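Local coordinates for vinylacetyl-CoA Delta-isomerase (Nitrosopumilus maritimus SCM1, PDB 6VJR) that dehydrates 4-hydroxybutyryl-CoA as an oxygen-tolerant archaeal flavoprotein carrying FAD and a [4Fe-4S] cluster, and probably also isomerises vinylacetyl-CoA, at the interface of chains A and B. Residues are numbered along the deposited sequence; one frame, centred on the assembly and turned at random. Chains: chain A/B, Vinylacetyl-CoA Delta-isomerase.

The interface of chains A and B. Residues chain A 20-22, 227-229, 256; chain B 391-392, 396, 402, 406.
A:Ile227 pushes both ends of its side chain into chain B, where a beta-strand surface of one 4-hydroxybutyryl-CoA dehydratase subunit, a member of the HpaB flavoprotein family, meets a loop and short helices of the next in the deposited tetramer, probably the biological one. CG1 lies anti to the carbonyl carbon (chi1 -52°) and CG2 anti to the backbone N, which directs CD1 toward B:Leu406 and CG2 toward B:Pro392. The side chains of A:Ile227 and B:Pro392 cross at about a right angle, with CG2 of the isoleucine 3.6 Å from CB of the proline. CD1 meets B:Leu406 tip to tip, 3.8 Å from CD2, and also touches the methyl of B:Ala402. The same CD2 of B:Leu406 is shared with A:Leu256 on strand 254-259; the two leucine side chains run past each other in opposite directions, CD2 to CD2 at 3.6 Å. These apolar side chains form the tightly packed part, and A:Ile227 buries 50 Å² there. The looser, polar side lies by helix 394-397. B:Asp396, its CG beside its own backbone N, turns its carboxylate toward the end of strand 19-21. The backbone N of A:Phe22, just past that strand, gives a hydrogen bond to OD2 at 2.9 Å, on the syn side and 16° out of the carboxylate plane; the bond is bent, 130° at the hydrogen. OD2 also contacts a water at 2.7 Å, and this water continues to the carbonyl O of A:Tyr228, so one carboxylate oxygen connects two segments of chain A. OD1 packs against CB of A:Tyr20 at 3.6 Å, while the phenol ring only brushes B:Ala402 CB, 4.1 Å from CD2. The interface is two-fold symmetric and repeats this patch with the chains exchanged.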
ATOM      1  N   TYR A  20       1.010  36.725  21.138  1.00 14.28           N
ATOM      2  CA  TYR A  20       0.426  35.996  22.257  1.00 14.36           C
ATOM      3  C   TYR A  20       0.853  34.533  22.208  1.00 13.44           C
ATOM      4  O   TYR A  20       0.688  33.897  21.175  1.00 14.26           O
ATOM      5  CB  TYR A  20      -1.098  36.085  22.235  1.00 14.62           C
ATOM      6  CG  TYR A  20      -1.581  37.470  22.616  1.00 15.81           C
ATOM      7  CD1 TYR A  20      -1.469  37.940  23.914  1.00 17.29           C
ATOM      8  CD2 TYR A  20      -2.118  38.309  21.671  1.00 17.41           C
ATOM      9  CE1 TYR A  20      -1.877  39.212  24.266  1.00 17.77           C
ATOM     10  CE2 TYR A  20      -2.567  39.562  22.026  1.00 19.18           C
ATOM     11  CZ  TYR A  20      -2.442  40.028  23.324  1.00 18.87           C
ATOM     12  OH  TYR A  20      -2.796  41.306  23.696  1.00 20.88           O
ATOM     13  N   LEU A  21       1.390  34.033  23.339  1.00 14.55           N
ATOM     14  CA  LEU A  21       1.718  32.619  23.501  1.00 15.40           C
ATOM     15  C   LEU A  21       1.389  32.222  24.929  1.00 14.30           C
ATOM     16  O   LEU A  21       1.919  32.804  25.869  1.00 15.25           O
ATOM     17  CB  LEU A  21       3.199  32.410  23.173  1.00 15.58           C
ATOM     18  CG  LEU A  21       3.781  31.022  23.462  1.00 17.95           C
ATOM     19  CD1 LEU A  21       2.986  29.900  22.838  1.00 18.22           C
ATOM     20  CD2 LEU A  21       5.193  31.013  22.946  1.00 19.42           C
ATOM     21  N   PHE A  22       0.488  31.233  25.086  1.00 14.21           N
ATOM     22  CA  PHE A  22       0.067  30.767  26.390  1.00 16.06           C
ATOM     23  C   PHE A  22      -0.499  31.901  27.238  1.00 16.33           C
ATOM     24  O   PHE A  22      -0.329  31.916  28.477  1.00 17.23           O
ATOM     25  CB  PHE A  22       1.214  30.080  27.137  1.00 16.67           C
ATOM     26  CG  PHE A  22       1.748  28.840  26.460  1.00 16.85           C
ATOM     27  CD1 PHE A  22       0.894  27.841  25.997  1.00 18.82           C
ATOM     28  CD2 PHE A  22       3.122  28.649  26.346  1.00 17.43           C
ATOM     29  CE1 PHE A  22       1.411  26.698  25.406  1.00 19.30           C
ATOM     30  CE2 PHE A  22       3.639  27.523  25.710  1.00 18.23           C
ATOM     31  CZ  PHE A  22       2.763  26.563  25.218  1.00 19.65           C
ATOM     32  N   ILE A 227      -0.939  35.199  17.064  1.00 12.79           N
ATOM     33  CA  ILE A 227      -1.311  34.242  18.088  1.00 13.02           C
ATOM     34  C   ILE A 227      -0.602  32.923  17.776  1.00 12.27           C
ATOM     35  O   ILE A 227      -0.874  32.307  16.765  1.00 13.54           O
ATOM     36  CB  ILE A 227      -2.823  34.092  18.243  1.00 13.36           C
ATOM     37  CG1 ILE A 227      -3.537  35.442  18.427  1.00 14.59           C
ATOM     38  CG2 ILE A 227      -3.080  33.167  19.428  1.00 14.18           C
ATOM     39  CD1 ILE A 227      -5.038  35.349  18.452  1.00 17.04           C
ATOM     40  N   TYR A 228       0.355  32.568  18.626  1.00 12.83           N
ATOM     41  CA  TYR A 228       1.268  31.472  18.348  1.00 12.85           C
ATOM     42  C   TYR A 228       0.521  30.137  18.347  1.00 13.00           C
ATOM     43  O   TYR A 228      -0.328  29.909  19.180  1.00 15.79           O
ATOM     44  CB  TYR A 228       2.367  31.462  19.412  1.00 14.48           C
ATOM     45  CG  TYR A 228       3.739  31.021  18.919  1.00 15.95           C
ATOM     46  CD1 TYR A 228       4.624  31.952  18.380  1.00 18.20           C
ATOM     47  CD2 TYR A 228       4.160  29.704  18.995  1.00 17.17           C
ATOM     48  CE1 TYR A 228       5.841  31.582  17.868  1.00 20.28           C
ATOM     49  CE2 TYR A 228       5.407  29.329  18.508  1.00 19.21           C
ATOM     50  CZ  TYR A 228       6.249  30.278  17.971  1.00 18.49           C
ATOM     51  OH  TYR A 228       7.470  29.919  17.489  1.00 21.72           O
ATOM     52  N   GLY A 229       0.905  29.220  17.458  1.00 13.31           N
ATOM     53  CA  GLY A 229       0.367  27.872  17.490  1.00 13.93           C
ATOM     54  C   GLY A 229       1.130  26.952  18.447  1.00 14.13           C
ATOM     55  O   GLY A 229       2.336  26.970  18.535  1.00 17.00           O
ATOM     56  N   LEU A 256      -1.161  32.402  13.893  1.00 12.41           N
ATOM     57  CA  LEU A 256      -2.307  33.059  13.289  1.00 12.15           C
ATOM     58  C   LEU A 256      -2.041  34.561  13.288  1.00 13.16           C
ATOM     59  O   LEU A 256      -1.781  35.158  14.331  1.00 14.87           O
ATOM     60  CB  LEU A 256      -3.525  32.695  14.129  1.00 13.61           C
ATOM     61  CG  LEU A 256      -4.857  33.309  13.712  1.00 15.63           C
ATOM     62  CD1 LEU A 256      -5.326  32.902  12.343  1.00 15.80           C
ATOM     63  CD2 LEU A 256      -5.903  33.035  14.766  1.00 16.68           C
TER
ATOM     64  N   LEU B 391      -3.182  24.982  16.122  1.00 13.92           N
ATOM     65  CA  LEU B 391      -4.162  25.585  17.001  1.00 13.00           C
ATOM     66  C   LEU B 391      -3.489  26.293  18.181  1.00 13.12           C
ATOM     67  O   LEU B 391      -2.676  25.708  18.911  1.00 12.87           O
ATOM     68  CB  LEU B 391      -5.058  24.475  17.537  1.00 13.51           C
ATOM     69  CG  LEU B 391      -6.312  24.925  18.266  1.00 14.75           C
ATOM     70  CD1 LEU B 391      -7.284  25.681  17.406  1.00 17.19           C
ATOM     71  CD2 LEU B 391      -6.999  23.696  18.781  1.00 16.33           C
ATOM     72  N   PRO B 392      -3.845  27.555  18.490  1.00 14.05           N
ATOM     73  CA  PRO B 392      -3.386  28.170  19.732  1.00 13.91           C
ATOM     74  C   PRO B 392      -3.877  27.480  20.995  1.00 13.12           C
ATOM     75  O   PRO B 392      -4.893  26.773  20.983  1.00 15.15           O
ATOM     76  CB  PRO B 392      -3.885  29.626  19.645  1.00 15.52           C
ATOM     77  CG  PRO B 392      -4.023  29.810  18.149  1.00 17.23           C
ATOM     78  CD  PRO B 392      -4.581  28.505  17.644  1.00 15.77           C
ATOM     79  N   ASP B 396      -4.609  31.052  25.377  1.00 14.33           N
ATOM     80  CA  ASP B 396      -4.890  32.094  24.411  1.00 14.63           C
ATOM     81  C   ASP B 396      -6.391  32.241  24.147  1.00 13.81           C
ATOM     82  O   ASP B 396      -6.895  33.364  24.041  1.00 15.10           O
ATOM     83  CB  ASP B 396      -4.050  31.863  23.166  1.00 14.31           C
ATOM     84  CG  ASP B 396      -2.568  31.983  23.508  1.00 15.90           C
ATOM     85  OD1 ASP B 396      -2.167  33.123  23.940  1.00 16.81           O
ATOM     86  OD2 ASP B 396      -1.837  30.943  23.452  1.00 16.19           O
ATOM     87  N   ALA B 402      -6.952  38.019  23.029  1.00 16.73           N
ATOM     88  CA  ALA B 402      -6.733  36.968  22.041  1.00 16.06           C
ATOM     89  C   ALA B 402      -7.954  36.049  21.893  1.00 15.63           C
ATOM     90  O   ALA B 402      -8.226  35.575  20.787  1.00 17.56           O
ATOM     91  CB  ALA B 402      -5.489  36.148  22.353  1.00 16.90           C
ATOM     92  N   LEU B 406      -9.929  34.608  18.514  1.00 14.66           N
ATOM     93  CA  LEU B 406      -9.997  33.182  18.193  1.00 15.75           C
ATOM     94  C   LEU B 406     -11.440  32.736  17.968  1.00 15.54           C
ATOM     95  O   LEU B 406     -11.713  31.999  17.014  1.00 15.09           O
ATOM     96  CB  LEU B 406      -9.283  32.355  19.241  1.00 15.95           C
ATOM     97  CG  LEU B 406      -7.776  32.584  19.316  1.00 16.13           C
ATOM     98  CD1 LEU B 406      -7.132  31.954  20.497  1.00 18.96           C
ATOM     99  CD2 LEU B 406      -7.064  32.128  18.059  1.00 18.02           C
TER
HETATM  100  O   HOH W   1      -0.720  29.197  21.769  1.00 17.16           O